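Local coordinates for protein M32 carboxypeptidase (Pyrococcus furiosus, PDB 1KA2) that removes amino acids one at a time from the C-terminus of peptides with broad specificity, as a cobalt-dependent metallocarboxypeptidase of the M32 family, at residues Glu3-Leu14 against Leu76-Val87. Residues are numbered along the deposited sequence; the frame is centred on the assembly and turned at random.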
ATOM      1  N   GLU A   3      -4.588  23.034  24.428  1.00 67.55           N
ATOM      2  CA  GLU A   3      -3.357  22.625  25.111  1.00 63.95           C
ATOM      3  C   GLU A   3      -2.093  22.834  24.272  1.00 60.98           C
ATOM      4  O   GLU A   3      -1.512  23.918  24.297  1.00 59.86           O
ATOM      5  CB  GLU A   3      -3.450  21.170  25.583  1.00 64.69           C
ATOM      6  CG  GLU A   3      -2.235  20.692  26.356  1.00 65.71           C
ATOM      7  CD  GLU A   3      -1.827  21.655  27.448  1.00 67.09           C
ATOM      8  OE1 GLU A   3      -2.689  22.021  28.275  1.00 67.56           O
ATOM      9  OE2 GLU A   3      -0.640  22.042  27.480  1.00 69.92           O
ATOM     10  N   VAL A   4      -1.667  21.812  23.530  1.00 57.02           N
ATOM     11  CA  VAL A   4      -0.459  21.921  22.714  1.00 53.86           C
ATOM     12  C   VAL A   4      -0.599  22.898  21.547  1.00 51.83           C
ATOM     13  O   VAL A   4       0.303  23.702  21.279  1.00 50.04           O
ATOM     14  CB  VAL A   4      -0.034  20.545  22.167  1.00 54.59           C
ATOM     15  CG1 VAL A   4       1.134  20.696  21.214  1.00 54.01           C
ATOM     16  CG2 VAL A   4       0.352  19.639  23.322  1.00 55.39           C
ATOM     17  N   PHE A   5      -1.724  22.827  20.847  1.00 48.51           N
ATOM     18  CA  PHE A   5      -1.950  23.728  19.728  1.00 47.86           C
ATOM     19  C   PHE A   5      -3.137  24.598  20.078  1.00 48.97           C
ATOM     20  O   PHE A   5      -4.287  24.161  20.018  1.00 48.29           O
ATOM     21  CB  PHE A   5      -2.181  22.924  18.449  1.00 43.68           C
ATOM     22  CG  PHE A   5      -1.041  22.002  18.116  1.00 39.91           C
ATOM     23  CD1 PHE A   5      -1.268  20.665  17.845  1.00 38.17           C
ATOM     24  CD2 PHE A   5       0.271  22.468  18.133  1.00 39.19           C
ATOM     25  CE1 PHE A   5      -0.204  19.795  17.602  1.00 40.86           C
ATOM     26  CE2 PHE A   5       1.345  21.609  17.891  1.00 39.68           C
ATOM     27  CZ  PHE A   5       1.110  20.271  17.626  1.00 39.20           C
ATOM     28  N   GLN A   6      -2.825  25.835  20.461  1.00 50.83           N
ATOM     29  CA  GLN A   6      -3.823  26.817  20.878  1.00 52.94           C
ATOM     30  C   GLN A   6      -4.050  27.955  19.887  1.00 51.34           C
ATOM     31  O   GLN A   6      -5.186  28.275  19.551  1.00 51.79           O
ATOM     32  CB  GLN A   6      -3.416  27.409  22.234  1.00 54.26           C
ATOM     33  CG  GLN A   6      -1.928  27.746  22.335  1.00 57.31           C
ATOM     34  CD  GLN A   6      -1.615  28.753  23.431  1.00 60.64           C
ATOM     35  OE1 GLN A   6      -2.015  29.918  23.347  1.00 62.38           O
ATOM     36  NE2 GLN A   6      -0.898  28.310  24.464  1.00 59.97           N
ATOM     37  N   ASN A   7      -2.966  28.567  19.428  1.00 51.11           N
ATOM     38  CA  ASN A   7      -3.066  29.680  18.497  1.00 50.25           C
ATOM     39  C   ASN A   7      -3.927  29.396  17.270  1.00 50.22           C
ATOM     40  O   ASN A   7      -3.801  28.354  16.626  1.00 50.50           O
ATOM     41  CB  ASN A   7      -1.685  30.120  18.034  1.00 50.03           C
ATOM     42  CG  ASN A   7      -1.755  31.288  17.083  1.00 52.17           C
ATOM     43  OD1 ASN A   7      -2.094  32.401  17.481  1.00 55.08           O
ATOM     44  ND2 ASN A   7      -1.457  31.043  15.813  1.00 50.95           N
ATOM     45  N   GLU A   8      -4.786  30.355  16.948  1.00 49.27           N
ATOM     46  CA  GLU A   8      -5.696  30.261  15.816  1.00 48.00           C
ATOM     47  C   GLU A   8      -4.978  30.182  14.469  1.00 47.46           C
ATOM     48  O   GLU A   8      -5.381  29.413  13.599  1.00 46.86           O
ATOM     49  CB  GLU A   8      -6.640  31.460  15.831  1.00 48.52           C
ATOM     50  CG  GLU A   8      -7.659  31.480  14.715  1.00 52.37           C
ATOM     51  CD  GLU A   8      -8.447  30.198  14.627  1.00 53.76           C
ATOM     52  OE1 GLU A   8      -8.708  29.583  15.684  1.00 56.41           O
ATOM     53  OE2 GLU A   8      -8.816  29.812  13.499  1.00 56.96           O
ATOM     54  N   THR A   9      -3.927  30.980  14.288  1.00 45.95           N
ATOM     55  CA  THR A   9      -3.181  30.964  13.032  1.00 44.88           C
ATOM     56  C   THR A   9      -2.519  29.602  12.874  1.00 43.04           C
ATOM     57  O   THR A   9      -2.450  29.059  11.774  1.00 42.46           O
ATOM     58  CB  THR A   9      -2.094  32.076  12.986  1.00 44.18           C
ATOM     59  OG1 THR A   9      -2.728  33.351  12.828  1.00 45.02           O
ATOM     60  CG2 THR A   9      -1.135  31.851  11.828  1.00 40.33           C
ATOM     61  N   ILE A  10      -2.044  29.058  13.990  1.00 43.43           N
ATOM     62  CA  ILE A  10      -1.399  27.750  14.008  1.00 42.01           C
ATOM     63  C   ILE A  10      -2.416  26.656  13.631  1.00 41.80           C
ATOM     64  O   ILE A  10      -2.090  25.740  12.883  1.00 41.24           O
ATOM     65  CB  ILE A  10      -0.806  27.456  15.404  1.00 41.27           C
ATOM     66  CG1 ILE A  10       0.280  28.484  15.745  1.00 41.97           C
ATOM     67  CG2 ILE A  10      -0.233  26.050  15.447  1.00 43.37           C
ATOM     68  CD1 ILE A  10       1.555  28.371  14.938  1.00 37.59           C
ATOM     69  N   LYS A  11      -3.645  26.759  14.133  1.00 40.82           N
ATOM     70  CA  LYS A  11      -4.669  25.763  13.815  1.00 41.99           C
ATOM     71  C   LYS A  11      -5.057  25.797  12.345  1.00 42.80           C
ATOM     72  O   LYS A  11      -5.292  24.752  11.743  1.00 43.32           O
ATOM     73  CB  LYS A  11      -5.945  25.982  14.630  1.00 41.90           C
ATOM     74  CG  LYS A  11      -5.859  25.758  16.127  1.00 43.82           C
ATOM     75  CD  LYS A  11      -7.254  25.997  16.719  1.00 45.87           C
ATOM     76  CE  LYS A  11      -7.232  26.218  18.214  1.00 47.74           C
ATOM     77  NZ  LYS A  11      -8.590  26.603  18.705  1.00 47.79           N
ATOM     78  N   GLN A  12      -5.157  26.996  11.772  1.00 43.11           N
ATOM     79  CA  GLN A  12      -5.528  27.121  10.366  1.00 43.55           C
ATOM     80  C   GLN A  12      -4.461  26.428   9.533  1.00 43.01           C
ATOM     81  O   GLN A  12      -4.752  25.804   8.523  1.00 43.58           O
ATOM     82  CB  GLN A  12      -5.609  28.589   9.936  1.00 46.11           C
ATOM     83  CG  GLN A  12      -6.479  29.492  10.800  1.00 49.30           C
ATOM     84  CD  GLN A  12      -6.675  30.863  10.173  1.00 50.15           C
ATOM     85  OE1 GLN A  12      -7.486  31.026   9.257  1.00 52.23           O
ATOM     86  NE2 GLN A  12      -5.916  31.848  10.643  1.00 48.59           N
ATOM     87  N   ILE A  13      -3.217  26.553   9.972  1.00 42.11           N
ATOM     88  CA  ILE A  13      -2.101  25.941   9.277  1.00 40.65           C
ATOM     89  C   ILE A  13      -2.190  24.424   9.355  1.00 39.46           C
ATOM     90  O   ILE A  13      -2.112  23.742   8.329  1.00 41.14           O
ATOM     91  CB  ILE A  13      -0.758  26.413   9.877  1.00 39.98           C
ATOM     92  CG1 ILE A  13      -0.520  27.880   9.509  1.00 39.77           C
ATOM     93  CG2 ILE A  13       0.382  25.526   9.385  1.00 40.69           C
ATOM     94  CD1 ILE A  13       0.718  28.487  10.153  1.00 37.30           C
ATOM     95  N   LEU A  14      -2.368  23.899  10.564  1.00 37.45           N
ATOM     96  CA  LEU A  14      -2.457  22.457  10.763  1.00 36.07           C
ATOM     97  C   LEU A  14      -3.598  21.821   9.975  1.00 35.08           C
ATOM     98  O   LEU A  14      -3.474  20.684   9.517  1.00 34.12           O
ATOM     99  CB  LEU A  14      -2.596  22.124  12.254  1.00 33.94           C
ATOM    100  CG  LEU A  14      -1.402  22.510  13.134  1.00 33.15           C
ATOM    101  CD1 LEU A  14      -1.624  22.011  14.561  1.00 30.75           C
ATOM    102  CD2 LEU A  14      -0.112  21.926  12.554  1.00 31.73           C
ATOM    103  N   LEU A  76       4.342  36.100  15.036  1.00 60.76           N
ATOM    104  CA  LEU A  76       3.596  36.066  16.285  1.00 61.00           C
ATOM    105  C   LEU A  76       4.596  35.727  17.428  1.00 62.34           C
ATOM    106  O   LEU A  76       5.483  34.880  17.272  1.00 63.18           O
ATOM    107  CB  LEU A  76       2.502  34.999  16.210  1.00 59.08           C
ATOM    108  CG  LEU A  76       1.408  35.245  15.172  1.00 58.24           C
ATOM    109  CD1 LEU A  76       0.284  34.200  15.250  1.00 57.08           C
ATOM    110  CD2 LEU A  76       0.724  36.598  15.329  1.00 55.46           C
ATOM    111  N   GLU A  77       4.447  36.381  18.585  1.00 63.37           N
ATOM    112  CA  GLU A  77       5.414  36.223  19.720  1.00 63.17           C
ATOM    113  C   GLU A  77       4.799  35.574  20.974  1.00 61.55           C
ATOM    114  O   GLU A  77       5.461  35.440  22.014  1.00 62.89           O
ATOM    115  CB  GLU A  77       5.918  37.599  20.152  1.00 64.82           C
ATOM    116  CG  GLU A  77       6.361  38.453  18.968  1.00 69.08           C
ATOM    117  CD  GLU A  77       7.165  39.681  19.386  1.00 71.05           C
ATOM    118  OE1 GLU A  77       6.599  40.617  20.067  1.00 72.15           O
ATOM    119  OE2 GLU A  77       8.405  39.779  19.053  1.00 71.00           O
ATOM    120  N   ASN A  78       3.588  35.185  20.795  1.00 59.82           N
ATOM    121  CA  ASN A  78       2.698  34.640  21.819  1.00 59.34           C
ATOM    122  C   ASN A  78       2.836  33.098  21.938  1.00 56.80           C
ATOM    123  O   ASN A  78       2.472  32.492  22.963  1.00 56.46           O
ATOM    124  CB  ASN A  78       1.328  35.027  21.268  1.00 62.22           C
ATOM    125  CG  ASN A  78       0.147  34.913  22.194  1.00 64.57           C
ATOM    126  OD1 ASN A  78       0.101  35.584  23.213  1.00 63.95           O
ATOM    127  ND2 ASN A  78      -0.839  34.104  21.863  1.00 66.19           N
ATOM    128  N   LEU A  79       3.381  32.541  20.879  1.00 55.46           N
ATOM    129  CA  LEU A  79       3.443  31.089  20.626  1.00 52.89           C
ATOM    130  C   LEU A  79       4.394  30.241  21.496  1.00 51.93           C
ATOM    131  O   LEU A  79       5.531  30.637  21.780  1.00 50.83           O
ATOM    132  CB  LEU A  79       3.883  30.842  19.181  1.00 50.69           C
ATOM    133  CG  LEU A  79       3.014  31.584  18.160  1.00 49.24           C
ATOM    134  CD1 LEU A  79       3.586  31.544  16.741  1.00 45.95           C
ATOM    135  CD2 LEU A  79       1.599  31.009  18.051  1.00 50.98           C
ATOM    136  N   ASN A  80       3.915  29.061  21.896  1.00 50.45           N
ATOM    137  CA  ASN A  80       4.718  28.138  22.704  1.00 49.10           C
ATOM    138  C   ASN A  80       5.742  27.440  21.811  1.00 48.78           C
ATOM    139  O   ASN A  80       5.758  27.647  20.596  1.00 47.72           O
ATOM    140  CB  ASN A  80       3.824  27.093  23.386  1.00 47.90           C
ATOM    141  CG  ASN A  80       2.938  26.340  22.399  1.00 47.23           C
ATOM    142  OD1 ASN A  80       3.429  25.729  21.453  1.00 45.65           O
ATOM    143  ND2 ASN A  80       1.629  26.384  22.618  1.00 45.90           N
ATOM    144  N   GLU A  81       6.584  26.605  22.412  1.00 49.21           N
ATOM    145  CA  GLU A  81       7.620  25.891  21.670  1.00 50.69           C
ATOM    146  C   GLU A  81       7.064  24.987  20.562  1.00 49.91           C
ATOM    147  O   GLU A  81       7.609  24.929  19.453  1.00 49.12           O
ATOM    148  CB  GLU A  81       8.472  25.070  22.642  1.00 53.00           C
ATOM    149  CG  GLU A  81       7.682  24.037  23.434  1.00 56.48           C
ATOM    150  CD  GLU A  81       7.918  24.142  24.927  1.00 59.13           C
ATOM    151  OE1 GLU A  81       9.084  23.996  25.357  1.00 60.71           O
ATOM    152  OE2 GLU A  81       6.936  24.371  25.669  1.00 60.57           O
ATOM    153  N   TYR A  82       5.971  24.296  20.861  1.00 48.06           N
ATOM    154  CA  TYR A  82       5.348  23.394  19.897  1.00 47.21           C
ATOM    155  C   TYR A  82       4.863  24.132  18.656  1.00 46.78           C
ATOM    156  O   TYR A  82       5.246  23.793  17.536  1.00 46.86           O
ATOM    157  CB  TYR A  82       4.186  22.653  20.555  1.00 44.67           C
ATOM    158  CG  TYR A  82       4.576  21.975  21.846  1.00 42.66           C
ATOM    159  CD1 TYR A  82       4.308  22.571  23.080  1.00 43.28           C
ATOM    160  CD2 TYR A  82       5.244  20.754  21.835  1.00 41.49           C
ATOM    161  CE1 TYR A  82       4.701  21.960  24.276  1.00 41.09           C
ATOM    162  CE2 TYR A  82       5.639  20.137  23.019  1.00 41.83           C
ATOM    163  CZ  TYR A  82       5.364  20.746  24.232  1.00 41.27           C
ATOM    164  OH  TYR A  82       5.758  20.139  25.394  1.00 40.03           O
ATOM    165  N   GLU A  83       4.017  25.137  18.856  1.00 47.16           N
ATOM    166  CA  GLU A  83       3.497  25.925  17.745  1.00 47.41           C
ATOM    167  C   GLU A  83       4.666  26.573  17.004  1.00 48.36           C
ATOM    168  O   GLU A  83       4.606  26.791  15.796  1.00 47.85           O
ATOM    169  CB  GLU A  83       2.565  27.016  18.259  1.00 46.95           C
ATOM    170  CG  GLU A  83       1.479  26.522  19.197  1.00 47.94           C
ATOM    171  CD  GLU A  83       0.700  27.662  19.826  1.00 48.07           C
ATOM    172  OE1 GLU A  83       1.331  28.516  20.486  1.00 47.99           O
ATOM    173  OE2 GLU A  83      -0.538  27.707  19.660  1.00 46.98           O
ATOM    174  N   ARG A  84       5.730  26.880  17.738  1.00 49.41           N
ATOM    175  CA  ARG A  84       6.904  27.500  17.140  1.00 49.38           C
ATOM    176  C   ARG A  84       7.604  26.466  16.271  1.00 47.45           C
ATOM    177  O   ARG A  84       8.088  26.779  15.181  1.00 46.85           O
ATOM    178  CB  ARG A  84       7.858  27.980  18.234  1.00 53.08           C
ATOM    179  CG  ARG A  84       8.848  29.038  17.784  1.00 57.85           C
ATOM    180  CD  ARG A  84       9.848  29.327  18.895  1.00 63.25           C
ATOM    181  NE  ARG A  84       9.171  29.575  20.166  1.00 66.14           N
ATOM    182  CZ  ARG A  84       9.776  29.584  21.349  1.00 68.12           C
ATOM    183  NH1 ARG A  84      11.085  29.361  21.432  1.00 69.19           N
ATOM    184  NH2 ARG A  84       9.068  29.800  22.452  1.00 68.05           N
ATOM    185  N   GLY A  85       7.650  25.230  16.763  1.00 45.95           N
ATOM    186  CA  GLY A  85       8.288  24.159  16.022  1.00 44.15           C
ATOM    187  C   GLY A  85       7.619  23.992  14.680  1.00 44.01           C
ATOM    188  O   GLY A  85       8.277  23.725  13.670  1.00 43.63           O
ATOM    189  N   ILE A  86       6.301  24.164  14.672  1.00 43.57           N
ATOM    190  CA  ILE A  86       5.515  24.039  13.457  1.00 43.30           C
ATOM    191  C   ILE A  86       6.045  25.006  12.412  1.00 43.79           C
ATOM    192  O   ILE A  86       6.314  24.621  11.267  1.00 41.89           O
ATOM    193  CB  ILE A  86       4.029  24.361  13.722  1.00 44.77           C
ATOM    194  CG1 ILE A  86       3.464  23.380  14.744  1.00 47.06           C
ATOM    195  CG2 ILE A  86       3.229  24.269  12.434  1.00 44.57           C
ATOM    196  CD1 ILE A  86       2.063  23.697  15.147  1.00 50.34           C
ATOM    197  N   VAL A  87       6.199  26.263  12.823  1.00 42.78           N
ATOM    198  CA  VAL A  87       6.685  27.312  11.937  1.00 42.80           C
ATOM    199  C   VAL A  87       8.129  27.097  11.480  1.00 41.75           C
ATOM    200  O   VAL A  87       8.419  27.184  10.288  1.00 41.84           O
ATOM    201  CB  VAL A  87       6.570  28.699  12.612  1.00 44.72           C
ATOM    202  CG1 VAL A  87       7.059  29.786  11.662  1.00 43.27           C
ATOM    203  CG2 VAL A  87       5.119  28.957  13.025  1.00 44.38           C
TER
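The carboxylate of E83 reaches from the first turn of helix 81-99 to the chain that leads into helix 8-36, and its OE2 accepts two successive backbone amides: N7 N at 2.6 Å, nearly along the C-O axis, and Q6 N at 3.1 Å, from above the carboxylate plane. Its other oxygen, OE1, takes N80 N on the anti lone pair, while N80 OD1 receives E83 N at 2.7 Å. This reciprocal pair is a capping box. Glutamate suits the place because its chain, extended beyond CG (chi2 172°), carries one oxygen to each segment. Asparagine suits the N-cap because its short side chain turns OD1 back to E83 N and leaves ND2 to donate to V4 O (3.3 Å), from above the carbonyl plane.

Beside these polar bonds the contact is apolar. Branched I10 and I86 fill the space between the helices, I86 CD1 pressing on I10 CG2 at 3.3 Å, tighter than usual, and meeting F5 CE2 and L14 CD2. E83 CG comes at the F5 ring's edge; V4 CG1 and L14 CD1, of F5's own segment, lie over opposite faces, offset toward the rim. V4 CG1 also packs on Y82 CB, and the Y82 ring meets F284. Farther along, L79 CD2 touches N7 CB (3.4 Å) and I10 CG1.

The axes of helices 8-14 and 81-87 approach to 10.5 Å, their directions 49° apart. This is structural packing away from the metal site, joining the N-terminal lead-in to the start of helix 81-99. With one carboxylate closing its own helix's capping box and binding two amides of the other segment, a buried negative charge is shared among three N-H groups, which probably stabilises its ionised form.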